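Local coordinates for TRAP-type transporter, periplasmic component (PDB 4P8B), which probably serves as the periplasmic solute-binding component of a TRAP transporter, binding (S)-2-acetolactate, at residues A[231-237]-A[298-304]; A[29-33]-A[62-66]; A[109-113]-A[180-184]. All coordinates share one frame; numbering follows the deposited sequence.

Contact 1 (A[231-237]-A[298-304]); sequences QKFVTTW and GVKVTHL
The ring of F233 meets the aliphatic part of K300 obliquely, its CE1 lying 4.0 Å from K300 CD, while T236 OG1 meets the imidazole of H303 obliquely, 2.9 Å from H303 ND1. The indole of W237 turns away from segment 298-304: it stacks on Y239, meets F312 edge-to-face and donates NE1 to R155 O, so that L304 CD1 reaches W237 at CB alone. Between these rings runs a parallel ladder, 233-235 beside 300-302, whose axes differ by 17°. Strand 300-302 is one of the two outermost strands of a four-stranded mixed sheet, and on the other flank of 233-235 K232 and F233 both face N159 in a classic beta bulge. V234 sits at the middle of the ladder: its N donates to K300 O (3.0 Å), and its O accepts from T302 N (2.8 Å). On the face of V234 and V301, V234 CG2 packs 3.7 Å from V299 CG1, with W291 of helix 289-295 beside V234 and V301. On the other face T235 CG2, anti to the backbone N, touches L304 CD2 at 3.6 Å; T235 OG1 bonds to I164 O and T302 OG1 to E163. Beyond the strands, water links T236 O to L304 N.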
ATOM      1  N   GLN A 231      -3.283   9.092 -17.782  1.00 11.24           N
ATOM      2  CA  GLN A 231      -3.055   9.733 -16.495  1.00 10.94           C
ATOM      3  C   GLN A 231      -2.034  10.848 -16.675  1.00 10.62           C
ATOM      4  O   GLN A 231      -0.847  10.681 -16.388  1.00 12.50           O
ATOM      5  CB  GLN A 231      -2.629   8.706 -15.461  1.00 10.75           C
ATOM      6  CG  GLN A 231      -3.641   7.583 -15.309  1.00 10.50           C
ATOM      7  CD  GLN A 231      -5.044   8.092 -15.119  1.00 10.05           C
ATOM      8  OE1 GLN A 231      -5.330   8.745 -14.120  1.00  9.36           O
ATOM      9  NE2 GLN A 231      -5.923   7.815 -16.055  1.00 11.54           N
ATOM     10  N   LYS A 232      -2.537  12.005 -17.090  1.00 11.04           N
ATOM     11  CA  LYS A 232      -1.678  13.117 -17.513  1.00 12.58           C
ATOM     12  C   LYS A 232      -1.667  14.291 -16.554  1.00 11.31           C
ATOM     13  O   LYS A 232      -0.913  15.240 -16.764  1.00 12.33           O
ATOM     14  CB  LYS A 232      -2.045  13.529 -18.939  1.00 15.67           C
ATOM     15  CG  LYS A 232      -1.666  12.393 -19.922  1.00 21.79           C
ATOM     16  CD  LYS A 232      -2.201  12.577 -21.319  1.00 25.01           C
ATOM     17  CE  LYS A 232      -1.917  11.353 -22.174  1.00 26.68           C
ATOM     18  NZ  LYS A 232      -0.480  10.947 -22.116  1.00 24.12           N
ATOM     19  N   PHE A 233      -2.504  14.212 -15.523  1.00  9.88           N
ATOM     20  CA  PHE A 233      -2.527  15.179 -14.419  1.00  9.15           C
ATOM     21  C   PHE A 233      -2.298  14.388 -13.148  1.00  8.87           C
ATOM     22  O   PHE A 233      -2.911  13.329 -12.957  1.00  8.63           O
ATOM     23  CB  PHE A 233      -3.889  15.843 -14.333  1.00 10.12           C
ATOM     24  CG  PHE A 233      -4.224  16.693 -15.520  1.00 11.31           C
ATOM     25  CD1 PHE A 233      -3.879  18.031 -15.561  1.00 11.57           C
ATOM     26  CD2 PHE A 233      -4.883  16.146 -16.618  1.00 12.20           C
ATOM     27  CE1 PHE A 233      -4.198  18.815 -16.658  1.00 13.97           C
ATOM     28  CE2 PHE A 233      -5.187  16.923 -17.725  1.00 15.19           C
ATOM     29  CZ  PHE A 233      -4.858  18.271 -17.734  1.00 13.34           C
ATOM     30  N   VAL A 234      -1.399  14.864 -12.290  1.00  8.98           N
ATOM     31  CA  VAL A 234      -1.163  14.284 -10.978  1.00  7.57           C
ATOM     32  C   VAL A 234      -1.090  15.398  -9.948  1.00  9.38           C
ATOM     33  O   VAL A 234      -0.482  16.423 -10.202  1.00  9.17           O
ATOM     34  CB  VAL A 234       0.197  13.541 -10.945  1.00  8.89           C
ATOM     35  CG1 VAL A 234       0.593  13.172  -9.513  1.00 11.73           C
ATOM     36  CG2 VAL A 234       0.165  12.315 -11.820  1.00 10.03           C
ATOM     37  N   THR A 235      -1.695  15.176  -8.778  1.00  7.59           N
ATOM     38  CA  THR A 235      -1.496  16.069  -7.631  1.00  8.13           C
ATOM     39  C   THR A 235      -0.877  15.294  -6.499  1.00  7.58           C
ATOM     40  O   THR A 235      -1.391  14.262  -6.092  1.00  8.41           O
ATOM     41  CB  THR A 235      -2.807  16.693  -7.195  1.00  7.66           C
ATOM     42  OG1 THR A 235      -3.265  17.512  -8.257  1.00  9.54           O
ATOM     43  CG2 THR A 235      -2.630  17.577  -5.937  1.00  8.96           C
ATOM     44  N   THR A 236       0.256  15.800  -6.015  1.00  8.04           N
ATOM     45  CA  THR A 236       1.006  15.081  -5.005  1.00  8.58           C
ATOM     46  C   THR A 236       0.496  15.402  -3.597  1.00  9.60           C
ATOM     47  O   THR A 236       1.266  15.827  -2.720  1.00 12.37           O
ATOM     48  CB  THR A 236       2.485  15.414  -5.107  1.00 10.50           C
ATOM     49  OG1 THR A 236       2.649  16.832  -4.995  1.00 12.34           O
ATOM     50  CG2 THR A 236       3.070  14.904  -6.440  1.00 11.90           C
ATOM     51  N   TRP A 237      -0.793  15.211  -3.382  1.00  7.57           N
ATOM     52  CA  TRP A 237      -1.440  15.559  -2.113  1.00  7.51           C
ATOM     53  C   TRP A 237      -1.066  14.683  -0.925  1.00  7.64           C
ATOM     54  O   TRP A 237      -1.325  15.076   0.206  1.00  8.19           O
ATOM     55  CB  TRP A 237      -2.937  15.556  -2.301  1.00  7.63           C
ATOM     56  CG  TRP A 237      -3.592  14.233  -2.639  1.00  6.13           C
ATOM     57  CD1 TRP A 237      -2.991  13.047  -2.993  1.00  7.42           C
ATOM     58  CD2 TRP A 237      -4.994  13.983  -2.652  1.00  5.80           C
ATOM     59  NE1 TRP A 237      -3.950  12.100  -3.241  1.00  7.27           N
ATOM     60  CE2 TRP A 237      -5.187  12.638  -3.027  1.00  7.11           C
ATOM     61  CE3 TRP A 237      -6.119  14.785  -2.401  1.00  9.28           C
ATOM     62  CZ2 TRP A 237      -6.448  12.075  -3.112  1.00  7.75           C
ATOM     63  CZ3 TRP A 237      -7.361  14.224  -2.490  1.00  9.77           C
ATOM     64  CH2 TRP A 237      -7.522  12.878  -2.854  1.00 10.32           C
ATOM     65  N   GLY A 298       5.172  14.003 -20.218  1.00 15.64           N
ATOM     66  CA  GLY A 298       3.969  14.743 -20.552  1.00 15.51           C
ATOM     67  C   GLY A 298       2.948  14.784 -19.425  1.00 14.97           C
ATOM     68  O   GLY A 298       1.766  15.000 -19.645  1.00 19.63           O
ATOM     69  N   VAL A 299       3.399  14.600 -18.194  1.00 13.42           N
ATOM     70  CA  VAL A 299       2.497  14.676 -17.045  1.00 12.69           C
ATOM     71  C   VAL A 299       2.559  16.034 -16.353  1.00 12.94           C
ATOM     72  O   VAL A 299       3.637  16.507 -16.001  1.00 13.30           O
ATOM     73  CB  VAL A 299       2.829  13.576 -16.036  1.00 12.11           C
ATOM     74  CG1 VAL A 299       1.879  13.620 -14.844  1.00 12.68           C
ATOM     75  CG2 VAL A 299       2.753  12.216 -16.701  1.00 14.09           C
ATOM     76  N   LYS A 300       1.407  16.678 -16.196  1.00 12.22           N
ATOM     77  CA  LYS A 300       1.339  17.917 -15.427  1.00 12.47           C
ATOM     78  C   LYS A 300       1.204  17.562 -13.953  1.00 11.59           C
ATOM     79  O   LYS A 300       0.175  17.064 -13.531  1.00 10.79           O
ATOM     80  CB  LYS A 300       0.156  18.775 -15.838  1.00 12.92           C
ATOM     81  CG  LYS A 300       0.126  20.098 -15.122  1.00 14.63           C
ATOM     82  CD  LYS A 300      -1.024  20.968 -15.583  1.00 20.93           C
ATOM     83  CE  LYS A 300      -1.041  22.272 -14.813  1.00 31.70           C
ATOM     84  NZ  LYS A 300      -0.041  23.194 -15.394  1.00 42.56           N
ATOM     85  N   VAL A 301       2.255  17.826 -13.187  1.00 12.39           N
ATOM     86  CA  VAL A 301       2.295  17.492 -11.762  1.00 12.93           C
ATOM     87  C   VAL A 301       2.073  18.766 -10.971  1.00 11.96           C
ATOM     88  O   VAL A 301       2.769  19.756 -11.150  1.00 14.70           O
ATOM     89  CB  VAL A 301       3.645  16.859 -11.369  1.00 12.30           C
ATOM     90  CG1 VAL A 301       3.662  16.492  -9.870  1.00 14.96           C
ATOM     91  CG2 VAL A 301       3.915  15.631 -12.195  1.00 13.38           C
ATOM     92  N   THR A 302       1.079  18.700 -10.087  1.00 12.55           N
ATOM     93  CA  THR A 302       0.659  19.819  -9.260  1.00 12.48           C
ATOM     94  C   THR A 302       1.043  19.564  -7.810  1.00 13.77           C
ATOM     95  O   THR A 302       0.765  18.500  -7.270  1.00 12.93           O
ATOM     96  CB  THR A 302      -0.867  19.959  -9.359  1.00 13.04           C
ATOM     97  OG1 THR A 302      -1.211  20.327 -10.704  1.00 15.36           O
ATOM     98  CG2 THR A 302      -1.399  20.987  -8.383  1.00 16.81           C
ATOM     99  N   HIS A 303       1.690  20.547  -7.207  1.00 13.74           N
ATOM    100  CA  HIS A 303       2.029  20.537  -5.785  1.00 15.23           C
ATOM    101  C   HIS A 303       1.163  21.579  -5.088  1.00 14.31           C
ATOM    102  O   HIS A 303       1.125  22.740  -5.486  1.00 18.58           O
ATOM    103  CB  HIS A 303       3.527  20.830  -5.625  1.00 20.43           C
ATOM    104  CG  HIS A 303       4.399  19.886  -6.404  1.00 21.49           C
ATOM    105  ND1 HIS A 303       4.754  18.643  -5.933  1.00 23.56           N
ATOM    106  CD2 HIS A 303       4.956  19.994  -7.637  1.00 26.16           C
ATOM    107  CE1 HIS A 303       5.495  18.023  -6.834  1.00 23.08           C
ATOM    108  NE2 HIS A 303       5.647  18.830  -7.871  1.00 23.84           N
ATOM    109  N   LEU A 304       0.438  21.149  -4.057  1.00 16.59           N
ATOM    110  CA  LEU A 304      -0.488  22.023  -3.333  1.00 15.16           C
ATOM    111  C   LEU A 304       0.220  23.014  -2.410  1.00 16.81           C
ATOM    112  O   LEU A 304       1.264  22.705  -1.829  1.00 20.51           O
ATOM    113  CB  LEU A 304      -1.437  21.183  -2.449  1.00 14.07           C
ATOM    114  CG  LEU A 304      -2.252  20.122  -3.195  1.00 14.12           C
ATOM    115  CD1 LEU A 304      -3.162  19.400  -2.227  1.00 16.32           C
ATOM    116  CD2 LEU A 304      -3.061  20.775  -4.282  1.00 16.13           C
TER
HETATM  117  O   HOH W   1       1.589  18.716  -2.998  1.00 23.29           O

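Contact 2 (A[29-33]-A[62-66]); sequences YKSEY and GRINI
Y33 and I66 form a single parallel bridge, in which Y33 N donates to N65 O (2.9 Å) in a nearly straight bond of 165°, and the CA atoms of E32 and I66 add C-H...O contacts to N65 O and Y33 O. The same carbonyl oxygen of N65 lies at the edge of the Y33 ring, in its plane. With Y33 CG anti to the carbonyl carbon (chi1 -69°), CG lies beside the backbone N and the phenol extends back toward K30; K30 CB lies over one ring face, toward its rim, and K30 N gives the hydroxyl a weak bond. I64 CG2 approaches that ring obliquely, 4.0 Å from Y33 CD1, while I64 CG1 is 4.1 Å from CE2 of Y29; the two branches of one isoleucine thus serve two tyrosines. I66 CG1 packs against Y33 CB at 4.1 Å. At the outer end, the guanidinium of R63 presents its edge to Y29, NH1 being 3.6 Å from Y29 CE2, with the two planes 45° apart. The polar ends converge on D260, which forms a salt bridge with R63 NH2 and a hydrogen bond with Y29 OH. Where the backbones diverge before the bridge, a water accepts from N65 N (2.8 Å) and lies 2.7 Å from R63 O, with K30 O also near it. This is the start of two neighbouring parallel strands: 33-36 and 66-69, joined through helix 44-59 as a beta-alpha-beta unit, with 66-69 at the edge of a five-stranded mixed sheet. I64 and I66 rest on V56 of that helix, whereas Y33 leans on I252 of helix 250-255 and sends its hydroxyl to W256.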
ATOM      1  N   TYR A  29       9.105 -30.650   4.794  1.00 46.25           N
ATOM      2  CA  TYR A  29       8.776 -29.369   4.169  1.00 40.16           C
ATOM      3  C   TYR A  29       8.242 -29.562   2.749  1.00 43.84           C
ATOM      4  O   TYR A  29       8.737 -30.413   2.006  1.00 44.54           O
ATOM      5  CB  TYR A  29      10.016 -28.474   4.082  1.00 35.46           C
ATOM      6  CG  TYR A  29      10.526 -27.861   5.376  1.00 33.27           C
ATOM      7  CD1 TYR A  29       9.955 -28.171   6.612  1.00 30.78           C
ATOM      8  CD2 TYR A  29      11.578 -26.941   5.351  1.00 33.45           C
ATOM      9  CE1 TYR A  29      10.433 -27.600   7.787  1.00 27.72           C
ATOM     10  CE2 TYR A  29      12.065 -26.372   6.517  1.00 33.19           C
ATOM     11  CZ  TYR A  29      11.489 -26.696   7.731  1.00 31.27           C
ATOM     12  OH  TYR A  29      11.988 -26.114   8.873  1.00 30.25           O
ATOM     13  N   LYS A  30       7.238 -28.767   2.380  1.00 36.80           N
ATOM     14  CA  LYS A  30       6.789 -28.648   0.990  1.00 36.71           C
ATOM     15  C   LYS A  30       7.989 -28.475   0.031  1.00 29.73           C
ATOM     16  O   LYS A  30       8.983 -27.840   0.379  1.00 33.40           O
ATOM     17  CB  LYS A  30       5.892 -27.408   0.844  1.00 28.39           C
ATOM     18  CG  LYS A  30       4.361 -27.507   1.075  1.00 33.08           C
ATOM     19  CD  LYS A  30       3.796 -26.057   1.267  1.00 35.19           C
ATOM     20  CE  LYS A  30       2.377 -25.815   0.714  1.00 40.40           C
ATOM     21  NZ  LYS A  30       1.286 -25.969   1.745  1.00 39.09           N
ATOM     22  N   SER A  31       7.875 -29.002  -1.183  1.00 28.70           N
ATOM     23  CA  SER A  31       8.866 -28.777  -2.238  1.00 26.48           C
ATOM     24  C   SER A  31       8.857 -27.336  -2.804  1.00 32.04           C
ATOM     25  O   SER A  31       9.862 -26.852  -3.333  1.00 29.56           O
ATOM     26  CB  SER A  31       8.600 -29.734  -3.393  1.00 42.18           C
ATOM     27  OG  SER A  31       9.459 -29.451  -4.484  1.00 42.87           O
ATOM     28  N   GLU A  32       7.712 -26.669  -2.743  1.00 24.69           N
ATOM     29  CA  GLU A  32       7.622 -25.287  -3.213  1.00 25.62           C
ATOM     30  C   GLU A  32       6.619 -24.577  -2.350  1.00 25.43           C
ATOM     31  O   GLU A  32       5.562 -25.128  -2.046  1.00 26.78           O
ATOM     32  CB  GLU A  32       7.190 -25.259  -4.677  1.00 24.01           C
ATOM     33  CG  GLU A  32       7.151 -23.891  -5.325  1.00 34.02           C
ATOM     34  CD  GLU A  32       7.031 -24.010  -6.834  1.00 39.54           C
ATOM     35  OE1 GLU A  32       5.901 -24.222  -7.325  1.00 33.11           O
ATOM     36  OE2 GLU A  32       8.074 -23.938  -7.524  1.00 36.61           O
ATOM     37  N   TYR A  33       6.964 -23.362  -1.923  1.00 21.86           N
ATOM     38  CA  TYR A  33       6.047 -22.523  -1.172  1.00 20.62           C
ATOM     39  C   TYR A  33       5.586 -21.406  -2.077  1.00 18.63           C
ATOM     40  O   TYR A  33       6.313 -21.001  -2.961  1.00 21.20           O
ATOM     41  CB  TYR A  33       6.721 -21.960   0.079  1.00 19.58           C
ATOM     42  CG  TYR A  33       6.995 -23.030   1.112  1.00 21.08           C
ATOM     43  CD1 TYR A  33       8.160 -23.781   1.069  1.00 26.02           C
ATOM     44  CD2 TYR A  33       6.068 -23.308   2.100  1.00 20.92           C
ATOM     45  CE1 TYR A  33       8.407 -24.783   2.002  1.00 22.86           C
ATOM     46  CE2 TYR A  33       6.304 -24.325   3.036  1.00 22.09           C
ATOM     47  CZ  TYR A  33       7.478 -25.034   2.973  1.00 23.08           C
ATOM     48  OH  TYR A  33       7.732 -26.052   3.882  1.00 26.77           O
ATOM     49  N   GLY A  62      18.981 -23.885   0.250  1.00 27.63           N
ATOM     50  CA  GLY A  62      18.102 -24.401  -0.782  1.00 27.42           C
ATOM     51  C   GLY A  62      16.908 -25.163  -0.238  1.00 27.24           C
ATOM     52  O   GLY A  62      16.090 -25.664  -1.004  1.00 27.15           O
ATOM     53  N   ARG A  63      16.797 -25.257   1.084  1.00 27.29           N
ATOM     54  CA  ARG A  63      15.746 -26.068   1.676  1.00 27.40           C
ATOM     55  C   ARG A  63      14.374 -25.444   1.545  1.00 26.01           C
ATOM     56  O   ARG A  63      13.390 -26.139   1.339  1.00 26.10           O
ATOM     57  CB  ARG A  63      16.041 -26.362   3.145  1.00 28.03           C
ATOM     58  CG  ARG A  63      17.203 -27.348   3.322  1.00 29.72           C
ATOM     59  CD  ARG A  63      17.437 -27.737   4.770  1.00 30.48           C
ATOM     60  NE  ARG A  63      17.777 -26.585   5.567  1.00 30.98           N
ATOM     61  CZ  ARG A  63      16.931 -25.966   6.378  1.00 29.37           C
ATOM     62  NH1 ARG A  63      15.684 -26.415   6.522  1.00 32.35           N
ATOM     63  NH2 ARG A  63      17.331 -24.897   7.042  1.00 28.26           N
ATOM     64  N   ILE A  64      14.297 -24.125   1.667  1.00 24.78           N
ATOM     65  CA  ILE A  64      13.014 -23.453   1.492  1.00 23.48           C
ATOM     66  C   ILE A  64      13.005 -22.721   0.154  1.00 22.73           C
ATOM     67  O   ILE A  64      13.738 -21.745  -0.035  1.00 22.61           O
ATOM     68  CB  ILE A  64      12.697 -22.495   2.644  1.00 22.65           C
ATOM     69  CG1 ILE A  64      12.629 -23.259   3.966  1.00 25.31           C
ATOM     70  CG2 ILE A  64      11.360 -21.782   2.369  1.00 22.61           C
ATOM     71  CD1 ILE A  64      12.339 -22.388   5.168  1.00 24.82           C
ATOM     72  N   ASN A  65      12.177 -23.231  -0.756  1.00 22.70           N
ATOM     73  CA  ASN A  65      12.125 -22.806  -2.150  1.00 25.42           C
ATOM     74  C   ASN A  65      10.782 -22.164  -2.409  1.00 21.22           C
ATOM     75  O   ASN A  65       9.742 -22.799  -2.287  1.00 24.17           O
ATOM     76  CB  ASN A  65      12.300 -24.025  -3.075  1.00 25.06           C
ATOM     77  CG  ASN A  65      11.983 -23.711  -4.511  1.00 34.41           C
ATOM     78  OD1 ASN A  65      11.197 -24.413  -5.153  1.00 43.00           O
ATOM     79  ND2 ASN A  65      12.580 -22.640  -5.028  1.00 32.44           N
ATOM     80  N   ILE A  66      10.798 -20.873  -2.722  1.00 22.50           N
ATOM     81  CA  ILE A  66       9.571 -20.101  -2.813  1.00 23.32           C
ATOM     82  C   ILE A  66       9.329 -19.595  -4.233  1.00 21.42           C
ATOM     83  O   ILE A  66      10.222 -19.031  -4.856  1.00 23.13           O
ATOM     84  CB  ILE A  66       9.633 -18.894  -1.881  1.00 20.63           C
ATOM     85  CG1 ILE A  66       9.858 -19.327  -0.429  1.00 20.70           C
ATOM     86  CG2 ILE A  66       8.343 -18.060  -1.994  1.00 18.58           C
ATOM     87  CD1 ILE A  66      10.457 -18.211   0.438  1.00 21.05           C
TER
HETATM   88  O   HOH W   2      11.376 -25.934  -0.443  1.00 30.24           O

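Contact 3 (A[109-113]-A[180-184])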
ATOM      1  N   ASN A 109      -6.966  -0.061   8.398  1.00 11.94           N
ATOM      2  CA  ASN A 109      -7.509   1.194   7.890  1.00 10.67           C
ATOM      3  C   ASN A 109      -6.781   2.433   8.457  1.00 10.40           C
ATOM      4  O   ASN A 109      -6.912   3.514   7.917  1.00 10.59           O
ATOM      5  CB  ASN A 109      -8.997   1.319   8.191  1.00 11.65           C
ATOM      6  CG  ASN A 109      -9.858   0.424   7.336  1.00 15.64           C
ATOM      7  OD1 ASN A 109      -9.947   0.604   6.129  1.00 13.70           O
ATOM      8  ND2 ASN A 109     -10.530  -0.525   7.970  1.00 19.53           N
ATOM      9  N   LEU A 110      -6.022   2.269   9.533  0.53  9.90           N
ATOM     10  CA  LEU A 110      -5.300   3.380  10.123  0.53  9.33           C
ATOM     11  C   LEU A 110      -4.451   4.108   9.087  0.53  8.61           C
ATOM     12  O   LEU A 110      -4.418   5.343   9.050  0.53  9.77           O
ATOM     13  CB  LEU A 110      -4.436   2.875  11.272  0.53  9.92           C
ATOM     14  CG  LEU A 110      -3.764   3.924  12.145  0.53 10.49           C
ATOM     15  CD1 LEU A 110      -3.671   3.448  13.586  0.53  9.71           C
ATOM     16  CD2 LEU A 110      -2.373   4.244  11.622  0.53  8.29           C
ATOM     17  N   PHE A 111      -3.792   3.357   8.206  1.00  8.02           N
ATOM     18  CA  PHE A 111      -2.934   3.959   7.214  1.00  8.98           C
ATOM     19  C   PHE A 111      -3.702   4.640   6.076  1.00  7.62           C
ATOM     20  O   PHE A 111      -3.120   5.405   5.278  1.00  8.68           O
ATOM     21  CB  PHE A 111      -1.945   2.921   6.639  1.00  8.80           C
ATOM     22  CG  PHE A 111      -1.050   2.314   7.680  1.00  9.23           C
ATOM     23  CD1 PHE A 111      -0.007   3.063   8.232  1.00  9.34           C
ATOM     24  CD2 PHE A 111      -1.247   1.024   8.134  1.00  9.57           C
ATOM     25  CE1 PHE A 111       0.811   2.522   9.192  1.00  9.97           C
ATOM     26  CE2 PHE A 111      -0.420   0.492   9.114  1.00 11.21           C
ATOM     27  CZ  PHE A 111       0.601   1.237   9.628  1.00 11.35           C
ATOM     28  N   SER A 112      -5.006   4.367   6.019  1.00  8.35           N
ATOM     29  CA  SER A 112      -5.892   4.941   5.022  1.00  8.21           C
ATOM     30  C   SER A 112      -6.650   6.159   5.542  1.00  8.81           C
ATOM     31  O   SER A 112      -7.451   6.716   4.818  1.00  9.28           O
ATOM     32  CB  SER A 112      -6.901   3.893   4.553  1.00  9.31           C
ATOM     33  OG  SER A 112      -6.188   2.806   3.981  1.00  9.85           O
ATOM     34  N   LEU A 113      -6.447   6.566   6.790  1.00  8.56           N
ATOM     35  CA  LEU A 113      -7.126   7.763   7.286  1.00 10.20           C
ATOM     36  C   LEU A 113      -6.633   8.997   6.547  1.00  9.48           C
ATOM     37  O   LEU A 113      -5.436   9.253   6.503  1.00 10.15           O
ATOM     38  CB  LEU A 113      -6.858   7.948   8.773  1.00  9.23           C
ATOM     39  CG  LEU A 113      -7.522   6.951   9.711  1.00  9.04           C
ATOM     40  CD1 LEU A 113      -6.925   7.090  11.111  1.00 12.09           C
ATOM     41  CD2 LEU A 113      -9.027   7.156   9.742  1.00 13.85           C
ATOM     42  N   SER A 180     -12.048  -1.132  -0.668  1.00 23.35           N
ATOM     43  CA  SER A 180     -12.110  -1.004   0.786  1.00 23.32           C
ATOM     44  C   SER A 180     -12.955   0.246   1.084  1.00 20.58           C
ATOM     45  O   SER A 180     -12.592   1.329   0.648  1.00 18.39           O
ATOM     46  CB  SER A 180     -10.695  -0.910   1.357  1.00 27.22           C
ATOM     47  OG  SER A 180     -10.604  -0.032   2.470  1.00 38.74           O
ATOM     48  N   PRO A 181     -14.096   0.083   1.789  1.00 18.12           N
ATOM     49  CA  PRO A 181     -15.132   1.125   1.888  1.00 19.25           C
ATOM     50  C   PRO A 181     -14.676   2.518   2.338  1.00 17.02           C
ATOM     51  O   PRO A 181     -15.275   3.510   1.949  1.00 17.78           O
ATOM     52  CB  PRO A 181     -16.146   0.548   2.893  1.00 24.61           C
ATOM     53  CG  PRO A 181     -15.636  -0.795   3.298  1.00 29.81           C
ATOM     54  CD  PRO A 181     -14.550  -1.196   2.364  1.00 22.52           C
ATOM     55  N   LEU A 182     -13.627   2.599   3.144  1.00 13.36           N
ATOM     56  CA  LEU A 182     -13.116   3.897   3.556  1.00 12.34           C
ATOM     57  C   LEU A 182     -12.760   4.760   2.355  1.00 11.04           C
ATOM     58  O   LEU A 182     -13.040   5.970   2.336  1.00 12.46           O
ATOM     59  CB  LEU A 182     -11.925   3.675   4.489  1.00 12.50           C
ATOM     60  CG  LEU A 182     -11.078   4.882   4.921  1.00 13.27           C
ATOM     61  CD1 LEU A 182     -11.901   6.105   5.344  1.00 15.53           C
ATOM     62  CD2 LEU A 182     -10.195   4.430   6.068  1.00 15.63           C
ATOM     63  N   TYR A 183     -12.168   4.163   1.327  1.00 10.50           N
ATOM     64  CA  TYR A 183     -11.809   4.943   0.147  1.00 10.92           C
ATOM     65  C   TYR A 183     -13.034   5.496  -0.593  1.00  9.79           C
ATOM     66  O   TYR A 183     -13.008   6.624  -1.100  1.00 11.38           O
ATOM     67  CB  TYR A 183     -10.882   4.147  -0.802  1.00  9.51           C
ATOM     68  CG  TYR A 183      -9.504   4.060  -0.225  1.00  8.59           C
ATOM     69  CD1 TYR A 183      -8.581   5.077  -0.409  1.00  8.58           C
ATOM     70  CD2 TYR A 183      -9.143   3.000   0.611  1.00  9.14           C
ATOM     71  CE1 TYR A 183      -7.322   5.024   0.179  1.00  8.24           C
ATOM     72  CE2 TYR A 183      -7.904   2.944   1.206  1.00  9.91           C
ATOM     73  CZ  TYR A 183      -7.001   3.972   1.000  1.00  8.79           C
ATOM     74  OH  TYR A 183      -5.773   3.924   1.611  1.00  9.81           O
ATOM     75  N   ILE A 184     -14.117   4.729  -0.628  1.00 10.87           N
ATOM     76  CA  ILE A 184     -15.354   5.231  -1.213  1.00 13.11           C
ATOM     77  C   ILE A 184     -15.838   6.451  -0.442  1.00 12.23           C
ATOM     78  O   ILE A 184     -16.217   7.453  -1.034  1.00 12.59           O
ATOM     79  CB  ILE A 184     -16.449   4.153  -1.232  1.00 14.06           C
ATOM     80  CG1 ILE A 184     -16.059   3.021  -2.199  1.00 15.61           C
ATOM     81  CG2 ILE A 184     -17.786   4.745  -1.632  1.00 18.27           C
ATOM     82  CD1 ILE A 184     -15.977   3.449  -3.651  1.00 20.60           C
TER
HETATM   83  O   HOH W   3      -7.793   0.708   4.249  1.00 14.53           O
HETATM   84  O   HOH W   4     -12.124   0.224   4.344  1.00 17.05           O
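S112 holds its OG anti to the carbonyl carbon (chi1 -60°), and Y183, with CG likewise anti to its own carbonyl carbon (chi1 -74°), extends its phenol across to meet it. The two hydroxyls, S112 OG and Y183 OH, share a hydrogen bond of 2.7 Å in which either could be the donor. S112 CB also packs against the hydroxyl end of the phenol, 3.6 Å from Y183 CZ, while S180 O lies in the ring plane at its edge. L182 brings CD2 to 3.7 Å from S112 CB. The N109 side chain slides past that of L182 in the opposite direction, and its CB approaches the same methyl. Segment 109-113 contributes the end of a 3-10 segment, closed by S112 N to N109 O, and segment 180-184 the N-terminal part of helix 181-189. In this solute-binding fold the contact thus joins a connection following helix 98-101 to a helix that follows strand 174-177, close to the ligand pocket: the Y183 side chain is about 8 Å from the bound acetolactate and about 5 Å from that of R155, which binds it. Two waters fill in the polar chemistry. Both donate to N109 OD1. The first also bonds S112 OG at 2.7 Å, and the second accepts from L182 N (3.1 Å). N109 ND2 is hydrogen-bonded to R106 O. W323 of helix 317-327 packs against both N109 and L182, and I99 lies against S112 and Y183.

In the fold
The three contacts show how chemistry follows position in a two-lobed binding protein. Contact 3 is wholly buried, its centre about 11 Å from that of the chain, and relies on hydroxyls and bridging waters between a 3-10 segment and a helix. Contacts 1 and 2 are partly buried, and each pairs an outermost strand with its parallel neighbour, but in different sheets on opposite sides of the chain's centre, their centres about 44 Å apart. Contact 1 has a full run of backbone bonds; contact 2 catches its sheet where pairing begins and depends more on tyrosine packing and an outside carboxylate. Contacts 1 and 3 both lie near R155, whereas contact 2 is remote from the ligand.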